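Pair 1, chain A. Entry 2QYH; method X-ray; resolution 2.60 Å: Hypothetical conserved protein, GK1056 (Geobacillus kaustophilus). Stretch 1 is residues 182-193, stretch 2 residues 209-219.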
# COMPACT_ATOMS: atom_id res chain seq x y z
N GLY A 182 -18.62 10.67 16.16
CA GLY A 182 -18.05 9.66 15.30
C GLY A 182 -16.96 8.82 15.94
O GLY A 182 -16.12 9.32 16.69
N SER A 183 -16.99 7.52 15.65
CA SER A 183 -15.99 6.58 16.16
C SER A 183 -16.10 5.31 15.32
O SER A 183 -17.14 5.05 14.71
CB SER A 183 -16.24 6.25 17.64
OG SER A 183 -17.25 5.27 17.79
N LYS A 184 -15.04 4.51 15.28
CA LYS A 184 -15.10 3.31 14.47
C LYS A 184 -16.07 2.27 15.01
O LYS A 184 -16.61 1.48 14.23
CB LYS A 184 -13.71 2.71 14.24
CG LYS A 184 -12.99 2.14 15.44
CD LYS A 184 -11.65 1.58 15.00
CE LYS A 184 -10.89 0.95 16.16
NZ LYS A 184 -9.58 0.36 15.74
N ALA A 185 -16.31 2.27 16.31
CA ALA A 185 -17.25 1.30 16.86
C ALA A 185 -18.62 1.68 16.33
O ALA A 185 -19.45 0.83 16.05
CB ALA A 185 -17.24 1.33 18.38
N GLU A 186 -18.83 2.99 16.20
CA GLU A 186 -20.08 3.53 15.69
C GLU A 186 -20.24 3.13 14.23
O GLU A 186 -21.34 2.79 13.78
CB GLU A 186 -20.07 5.06 15.82
CG GLU A 186 -21.38 5.75 15.47
CD GLU A 186 -22.56 5.24 16.29
OE1 GLU A 186 -22.34 4.75 17.42
OE2 GLU A 186 -23.70 5.36 15.79
N GLY A 187 -19.13 3.16 13.50
CA GLY A 187 -19.15 2.78 12.10
C GLY A 187 -19.49 1.31 12.00
O GLY A 187 -20.18 0.88 11.08
N ILE A 188 -18.98 0.53 12.95
CA ILE A 188 -19.23 -0.91 13.01
C ILE A 188 -20.70 -1.15 13.31
O ILE A 188 -21.28 -2.13 12.85
CB ILE A 188 -18.36 -1.58 14.11
CG1 ILE A 188 -16.91 -1.66 13.63
CG2 ILE A 188 -18.86 -2.98 14.42
CD1 ILE A 188 -15.96 -2.21 14.63
N ARG A 189 -21.31 -0.24 14.06
CA ARG A 189 -22.72 -0.39 14.39
C ARG A 189 -23.64 -0.32 13.17
O ARG A 189 -24.57 -1.12 13.08
CB ARG A 189 -23.15 0.65 15.43
CG ARG A 189 -24.57 0.42 15.92
CD ARG A 189 -24.85 1.25 17.16
NE ARG A 189 -25.80 2.33 16.92
CZ ARG A 189 -25.67 3.26 15.98
NH1 ARG A 189 -24.63 3.25 15.17
NH2 ARG A 189 -26.58 4.22 15.87
N MSE A 190 -23.41 0.60 12.24
CA MSE A 190 -24.29 0.63 11.07
C MSE A 190 -23.89 -0.33 9.99
O MSE A 190 -24.71 -0.71 9.16
CB MSE A 190 -24.39 2.01 10.43
CG MSE A 190 -23.48 3.03 10.99
SE MSE A 190 -24.53 4.62 11.13
CE MSE A 190 -26.32 3.93 10.81
N MSE A 191 -22.62 -0.71 9.98
CA MSE A 191 -22.20 -1.69 9.01
C MSE A 191 -23.10 -2.89 9.30
O MSE A 191 -23.79 -3.39 8.40
CB MSE A 191 -20.74 -2.07 9.23
CG MSE A 191 -20.37 -3.38 8.58
SE MSE A 191 -19.28 -3.18 7.01
CE MSE A 191 -20.65 -2.99 5.69
N ILE A 192 -23.13 -3.32 10.57
CA ILE A 192 -23.94 -4.48 10.95
C ILE A 192 -25.44 -4.23 10.93
O ILE A 192 -26.23 -5.17 10.78
CB ILE A 192 -23.52 -5.04 12.33
CG1 ILE A 192 -23.90 -4.06 13.45
CG2 ILE A 192 -22.01 -5.30 12.34
CD1 ILE A 192 -23.57 -4.56 14.84
N GLU A 193 -25.84 -2.98 11.09
CA GLU A 193 -27.25 -2.64 11.05
C GLU A 193 -27.71 -2.79 9.61
O GLU A 193 -28.72 -3.44 9.33
CB GLU A 193 -27.48 -1.21 11.53
CG GLU A 193 -28.06 -1.12 12.92
CD GLU A 193 -28.12 0.30 13.43
OE1 GLU A 193 -28.50 1.21 12.65
OE2 GLU A 193 -27.80 0.52 14.63
N LEU A 209 -5.50 0.85 22.81
CA LEU A 209 -6.53 1.56 23.55
C LEU A 209 -7.63 2.09 22.63
O LEU A 209 -8.78 2.22 23.04
CB LEU A 209 -5.89 2.71 24.32
CG LEU A 209 -4.72 2.34 25.24
CD1 LEU A 209 -4.06 3.60 25.75
CD2 LEU A 209 -5.20 1.46 26.39
N ASN A 210 -7.27 2.40 21.39
CA ASN A 210 -8.27 2.91 20.45
C ASN A 210 -9.21 1.78 20.01
O ASN A 210 -10.20 2.01 19.32
CB ASN A 210 -7.59 3.58 19.25
CG ASN A 210 -6.81 2.61 18.39
OD1 ASN A 210 -6.58 1.46 18.76
ND2 ASN A 210 -6.38 3.08 17.23
N ASP A 211 -8.89 0.56 20.43
CA ASP A 211 -9.71 -0.60 20.11
C ASP A 211 -10.67 -0.96 21.24
O ASP A 211 -11.51 -1.86 21.07
CB ASP A 211 -8.82 -1.80 19.81
CG ASP A 211 -7.99 -1.62 18.55
OD1 ASP A 211 -8.58 -1.24 17.52
OD2 ASP A 211 -6.77 -1.87 18.58
N ILE A 212 -10.56 -0.28 22.38
CA ILE A 212 -11.41 -0.59 23.52
C ILE A 212 -12.90 -0.48 23.28
O ILE A 212 -13.66 -1.40 23.60
CB ILE A 212 -11.04 0.26 24.75
CG1 ILE A 212 -9.70 -0.23 25.33
CG2 ILE A 212 -12.13 0.19 25.79
CD1 ILE A 212 -9.17 0.62 26.45
N GLU A 213 -13.35 0.64 22.71
CA GLU A 213 -14.77 0.82 22.46
C GLU A 213 -15.28 -0.28 21.53
O GLU A 213 -16.31 -0.89 21.78
CB GLU A 213 -15.05 2.19 21.86
CG GLU A 213 -16.52 2.42 21.56
CD GLU A 213 -16.74 3.64 20.68
OE1 GLU A 213 -15.93 3.85 19.75
OE2 GLU A 213 -17.73 4.37 20.92
N MSE A 214 -14.53 -0.51 20.45
CA MSE A 214 -14.89 -1.54 19.48
C MSE A 214 -15.04 -2.90 20.14
O MSE A 214 -16.06 -3.58 19.98
CB MSE A 214 -13.83 -1.62 18.39
CG MSE A 214 -13.87 -2.91 17.60
SE MSE A 214 -12.60 -2.92 16.17
CE MSE A 214 -11.03 -3.57 17.09
N LEU A 215 -14.01 -3.28 20.90
CA LEU A 215 -13.98 -4.56 21.60
C LEU A 215 -15.11 -4.78 22.59
O LEU A 215 -15.65 -5.89 22.69
CB LEU A 215 -12.63 -4.70 22.32
CG LEU A 215 -11.75 -5.85 21.85
CD1 LEU A 215 -11.56 -5.77 20.35
CD2 LEU A 215 -10.43 -5.80 22.57
N SER A 216 -15.49 -3.75 23.33
CA SER A 216 -16.56 -3.91 24.30
C SER A 216 -17.93 -3.86 23.62
O SER A 216 -18.90 -4.40 24.14
CB SER A 216 -16.48 -2.82 25.35
OG SER A 216 -16.68 -1.56 24.75
N PHE A 217 -17.99 -3.22 22.46
CA PHE A 217 -19.26 -3.12 21.76
C PHE A 217 -19.72 -4.37 21.03
O PHE A 217 -20.89 -4.71 21.08
CB PHE A 217 -19.23 -1.96 20.76
CG PHE A 217 -20.41 -1.95 19.85
CD1 PHE A 217 -20.29 -2.35 18.52
CD2 PHE A 217 -21.66 -1.58 20.33
CE1 PHE A 217 -21.40 -2.39 17.68
CE2 PHE A 217 -22.78 -1.61 19.50
CZ PHE A 217 -22.65 -2.03 18.17
N VAL A 218 -18.81 -5.04 20.34
CA VAL A 218 -19.17 -6.23 19.59
C VAL A 218 -19.53 -7.42 20.46
O VAL A 218 -19.24 -7.44 21.65
CB VAL A 218 -18.05 -6.63 18.62
CG1 VAL A 218 -17.75 -5.47 17.69
CG2 VAL A 218 -16.81 -7.07 19.38
N GLY A 219 -20.18 -8.40 19.87
CA GLY A 219 -20.57 -9.58 20.62
C GLY A 219 -19.38 -10.24 21.29
O GLY A 219 -19.42 -10.54 22.48

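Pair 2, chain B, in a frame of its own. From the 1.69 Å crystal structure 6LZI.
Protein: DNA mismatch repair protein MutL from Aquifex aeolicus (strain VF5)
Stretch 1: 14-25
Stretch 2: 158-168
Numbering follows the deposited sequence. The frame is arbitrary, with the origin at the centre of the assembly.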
# COMPACT_ATOMS: atom_id res chain seq x y z
N GLU B 14 -11.77 9.43 2.28
CA GLU B 14 -12.70 9.89 1.25
C GLU B 14 -13.18 8.75 0.37
O GLU B 14 -14.19 8.91 -0.31
CB GLU B 14 -12.02 10.95 0.38
CG GLU B 14 -11.52 12.03 1.29
CD GLU B 14 -10.97 13.22 0.53
OE1 GLU B 14 -10.02 13.04 -0.24
OE2 GLU B 14 -11.55 14.31 0.74
N SER B 15 -12.44 7.66 0.31
CA SER B 15 -12.75 6.60 -0.64
C SER B 15 -12.04 5.33 -0.20
O SER B 15 -11.19 5.36 0.70
CB SER B 15 -12.35 6.98 -2.09
OG SER B 15 -10.96 6.96 -2.36
N PRO B 16 -12.37 4.21 -0.81
CA PRO B 16 -11.72 2.94 -0.43
C PRO B 16 -10.20 2.97 -0.47
O PRO B 16 -9.59 2.37 0.40
CB PRO B 16 -12.28 1.91 -1.43
CG PRO B 16 -13.73 2.52 -1.71
CD PRO B 16 -13.50 4.04 -1.77
N VAL B 17 -9.56 3.64 -1.44
CA VAL B 17 -8.10 3.61 -1.46
C VAL B 17 -7.52 4.20 -0.18
O VAL B 17 -6.46 3.75 0.31
CB VAL B 17 -7.59 4.33 -2.73
CG1 VAL B 17 -7.70 5.81 -2.59
CG2 VAL B 17 -6.10 3.90 -3.05
N ASP B 18 -8.21 5.16 0.42
CA ASP B 18 -7.66 5.79 1.62
C ASP B 18 -7.67 4.81 2.77
O ASP B 18 -6.80 4.84 3.65
CB ASP B 18 -8.47 7.01 2.03
CG ASP B 18 -8.44 8.10 0.99
OD1 ASP B 18 -7.36 8.34 0.37
OD2 ASP B 18 -9.51 8.72 0.74
N VAL B 19 -8.72 3.99 2.83
CA VAL B 19 -8.80 2.92 3.79
C VAL B 19 -7.65 1.92 3.60
O VAL B 19 -6.99 1.52 4.58
CB VAL B 19 -10.14 2.21 3.70
CG1 VAL B 19 -10.12 1.04 4.72
CG2 VAL B 19 -11.26 3.18 4.01
N VAL B 20 -7.46 1.44 2.37
CA VAL B 20 -6.41 0.46 2.11
C VAL B 20 -5.07 1.04 2.53
O VAL B 20 -4.28 0.37 3.17
CB VAL B 20 -6.37 0.14 0.62
CG1 VAL B 20 -5.23 -0.82 0.26
CG2 VAL B 20 -7.69 -0.48 0.21
N LYS B 21 -4.89 2.33 2.29
CA LYS B 21 -3.61 2.94 2.60
C LYS B 21 -3.34 2.85 4.10
O LYS B 21 -2.23 2.44 4.56
CB LYS B 21 -3.63 4.42 2.15
CG LYS B 21 -2.34 5.17 2.49
CD LYS B 21 -2.47 5.90 3.82
CE LYS B 21 -1.39 6.93 3.99
NZ LYS B 21 -1.48 7.46 5.37
N GLU B 22 -4.33 3.28 4.88
CA GLU B 22 -4.15 3.30 6.33
C GLU B 22 -3.97 1.91 6.84
O GLU B 22 -3.11 1.70 7.69
CB GLU B 22 -5.31 3.96 7.05
CG GLU B 22 -5.51 5.39 6.59
CD GLU B 22 -4.38 6.31 7.04
OE1 GLU B 22 -4.16 7.39 6.42
OE2 GLU B 22 -3.65 5.96 7.98
N LEU B 23 -4.73 0.94 6.28
CA LEU B 23 -4.54 -0.41 6.83
C LEU B 23 -3.16 -0.98 6.47
O LEU B 23 -2.49 -1.58 7.32
CB LEU B 23 -5.66 -1.37 6.36
CG LEU B 23 -6.98 -0.81 6.91
CD1 LEU B 23 -8.13 -1.75 6.32
CD2 LEU B 23 -7.14 -0.64 8.38
N VAL B 24 -2.71 -0.83 5.21
CA VAL B 24 -1.45 -1.45 4.83
C VAL B 24 -0.32 -0.72 5.55
O VAL B 24 0.66 -1.33 5.98
CB VAL B 24 -1.31 -1.36 3.30
CG1 VAL B 24 0.08 -1.67 2.87
CG2 VAL B 24 -2.38 -2.31 2.59
N GLU B 25 -0.47 0.58 5.74
CA GLU B 25 0.54 1.28 6.55
C GLU B 25 0.65 0.66 7.93
O GLU B 25 1.78 0.45 8.42
CB GLU B 25 0.22 2.79 6.63
CG GLU B 25 1.17 3.57 7.55
CD GLU B 25 0.90 5.07 7.51
OE1 GLU B 25 0.58 5.73 8.56
OE2 GLU B 25 1.06 5.62 6.41
N THR B 158 -12.85 2.39 -11.46
CA THR B 158 -11.93 3.45 -11.10
C THR B 158 -11.38 3.25 -9.68
O THR B 158 -10.17 3.43 -9.44
CB THR B 158 -12.65 4.81 -11.22
OG1 THR B 158 -13.07 5.01 -12.58
CG2 THR B 158 -11.73 5.92 -10.83
N GLU B 159 -12.24 2.85 -8.74
CA GLU B 159 -11.73 2.62 -7.38
C GLU B 159 -10.78 1.48 -7.36
O GLU B 159 -9.80 1.50 -6.61
CB GLU B 159 -12.87 2.32 -6.42
CG GLU B 159 -13.36 3.51 -5.63
CD GLU B 159 -12.22 4.35 -5.03
OE1 GLU B 159 -11.39 3.91 -4.16
OE2 GLU B 159 -12.20 5.49 -5.45
N ARG B 160 -11.04 0.47 -8.20
CA ARG B 160 -10.16 -0.70 -8.26
C ARG B 160 -8.75 -0.30 -8.69
O ARG B 160 -7.75 -0.68 -8.05
CB ARG B 160 -10.70 -1.70 -9.26
CG ARG B 160 -11.97 -2.47 -8.84
CD ARG B 160 -12.75 -3.00 -10.08
NE ARG B 160 -14.02 -3.62 -9.68
CZ ARG B 160 -15.07 -3.82 -10.47
NH1 ARG B 160 -15.02 -3.48 -11.76
NH2 ARG B 160 -16.17 -4.36 -9.96
N ARG B 161 -8.67 0.53 -9.73
CA ARG B 161 -7.35 0.87 -10.26
C ARG B 161 -6.56 1.69 -9.25
O ARG B 161 -5.34 1.52 -9.14
CB ARG B 161 -7.52 1.57 -11.63
CG ARG B 161 -8.00 0.66 -12.80
CD ARG B 161 -8.20 1.45 -14.13
NE ARG B 161 -7.90 2.88 -13.97
CZ ARG B 161 -8.82 3.85 -13.94
NH1 ARG B 161 -10.10 3.56 -14.09
NH2 ARG B 161 -8.44 5.12 -13.78
N LYS B 162 -7.25 2.53 -8.46
CA LYS B 162 -6.53 3.33 -7.48
C LYS B 162 -5.92 2.45 -6.40
O LYS B 162 -4.79 2.67 -6.01
CB LYS B 162 -7.44 4.38 -6.84
CG LYS B 162 -7.92 5.44 -7.80
CD LYS B 162 -9.27 6.00 -7.37
CE LYS B 162 -9.21 6.83 -6.09
NZ LYS B 162 -10.58 7.43 -5.66
N VAL B 163 -6.63 1.38 -6.01
CA VAL B 163 -6.13 0.44 -5.03
C VAL B 163 -5.00 -0.39 -5.63
O VAL B 163 -3.98 -0.62 -4.98
CB VAL B 163 -7.27 -0.47 -4.51
CG1 VAL B 163 -6.66 -1.68 -3.72
CG2 VAL B 163 -8.18 0.29 -3.63
N LEU B 164 -5.13 -0.74 -6.90
CA LEU B 164 -4.05 -1.47 -7.59
C LEU B 164 -2.77 -0.64 -7.64
O LEU B 164 -1.69 -1.16 -7.27
CB LEU B 164 -4.47 -1.87 -8.99
CG LEU B 164 -3.39 -2.67 -9.78
CD1 LEU B 164 -2.94 -3.86 -9.02
CD2 LEU B 164 -4.01 -3.10 -11.13
N GLU B 165 -2.89 0.65 -8.03
CA GLU B 165 -1.72 1.55 -8.04
C GLU B 165 -1.11 1.74 -6.65
O GLU B 165 0.11 1.76 -6.50
CB GLU B 165 -2.10 2.94 -8.59
CG GLU B 165 -2.19 3.01 -10.13
CD GLU B 165 -0.98 2.36 -10.81
OE1 GLU B 165 -1.15 1.33 -11.51
OE2 GLU B 165 0.16 2.86 -10.58
N LEU B 166 -1.95 1.95 -5.63
CA LEU B 166 -1.45 2.05 -4.26
C LEU B 166 -0.66 0.83 -3.83
O LEU B 166 0.38 0.97 -3.19
CB LEU B 166 -2.62 2.28 -3.29
CG LEU B 166 -2.21 2.34 -1.82
CD1 LEU B 166 -1.51 3.70 -1.53
CD2 LEU B 166 -3.40 2.08 -0.85
N ILE B 167 -1.17 -0.37 -4.10
CA ILE B 167 -0.43 -1.57 -3.64
C ILE B 167 0.88 -1.70 -4.41
O ILE B 167 1.91 -2.06 -3.84
CB ILE B 167 -1.28 -2.84 -3.77
CG1 ILE B 167 -2.56 -2.71 -2.93
CG2 ILE B 167 -0.37 -4.05 -3.35
CD1 ILE B 167 -2.34 -2.43 -1.42
N LYS B 168 0.88 -1.34 -5.70
CA LYS B 168 2.14 -1.32 -6.44
C LYS B 168 3.12 -0.37 -5.79
O LYS B 168 4.32 -0.68 -5.68
CB LYS B 168 1.91 -0.93 -7.91
CG LYS B 168 1.21 -2.04 -8.68
CD LYS B 168 0.89 -1.61 -10.11
CE LYS B 168 0.14 -2.80 -10.80
NZ LYS B 168 0.09 -2.64 -12.28

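In both pairs a helix that begins just after a serine packs against a second helix running in broadly the same direction. The axes approach to 8.8 Å at 36° in pair 1 and to 9.1 Å at 24° in pair 2, and the central backbones superpose with an RMSD of 0.6 Å. Ser183(A) matches Ser15(B), each at the N-cap position; in pair 1 the serine makes a capping bond, Glu186(A) N to Ser183(A) OG, 3.2 Å. Two residues further on lie the nearest CA atoms across each contact, those of Ala185(A) and Met214(A) 4.5 Å apart and those of the matching Val17(B) and Val163(B) 5.2 Å apart.

At this point pair 1 uses a small residue: Ala185(A) CB points toward the partner and rests 3.9 Å from Met214(A) CA. Pair 2 places a branched side chain there, and Val17(B) becomes a knob among Glu159(B), Lys162(B), Val163(B) and Leu166(B), its CG2 3.8 Å from Leu166(B) CB. In pair 1 the knob comes from the other helix. Phe217(A), matched by Leu166(B), sits among Ala185(A), Ile188(A), Arg189(A) and Ile192(A); Ile188(A) CG2 meets the edge of its ring, 4.2 Å from CE1. Leu166(B) covers the equivalent region with a shorter side chain, its CD2 lying 3.6 Å from Val20(B) CG1 and 3.8 Å from Lys21(B) CB.

Ile188(A) and Val20(B) have nearly coincident side-chain centres and serve both interfaces as apolar contacts. Ile188(A) CD1 reaches Met214(A) CG at 3.7 Å, whereas Val20(B) CG2 meets Val163(B) CG2 at 3.9 Å. The next matched pair, Val218(A) and Ile167(B), differs in reach: Val218(A) CG1 stays 4.3 Å from Ile188(A) CG2, but Ile167(B) CD1 comes within 3.7 Å of Val20(B) CG1 and also lies 4.0 Å from Val24(B) CG2.

Polar contacts near the helix starts differ most. In pair 1 the serine donates across the contact, Ser183(A) OG to Glu213(A) OE1, 2.8 Å. At the matching position of pair 2 Lys162(B) reverses the direction, its NZ donating a weak bond to Ser15(B) OG at 3.4 Å, while NZ also forms a salt bridge with Glu159(B) OE2 at 2.5 Å. Lys184(A) and Pro16(B) share a backbone position only: extended Lys184(A) carries NZ to Asp211(A) OD1 in a 2.6 Å salt bridge, whereas in pair 2 Glu159(B) OE1 accepts from the backbone, Val17(B) N, at 3.3 Å.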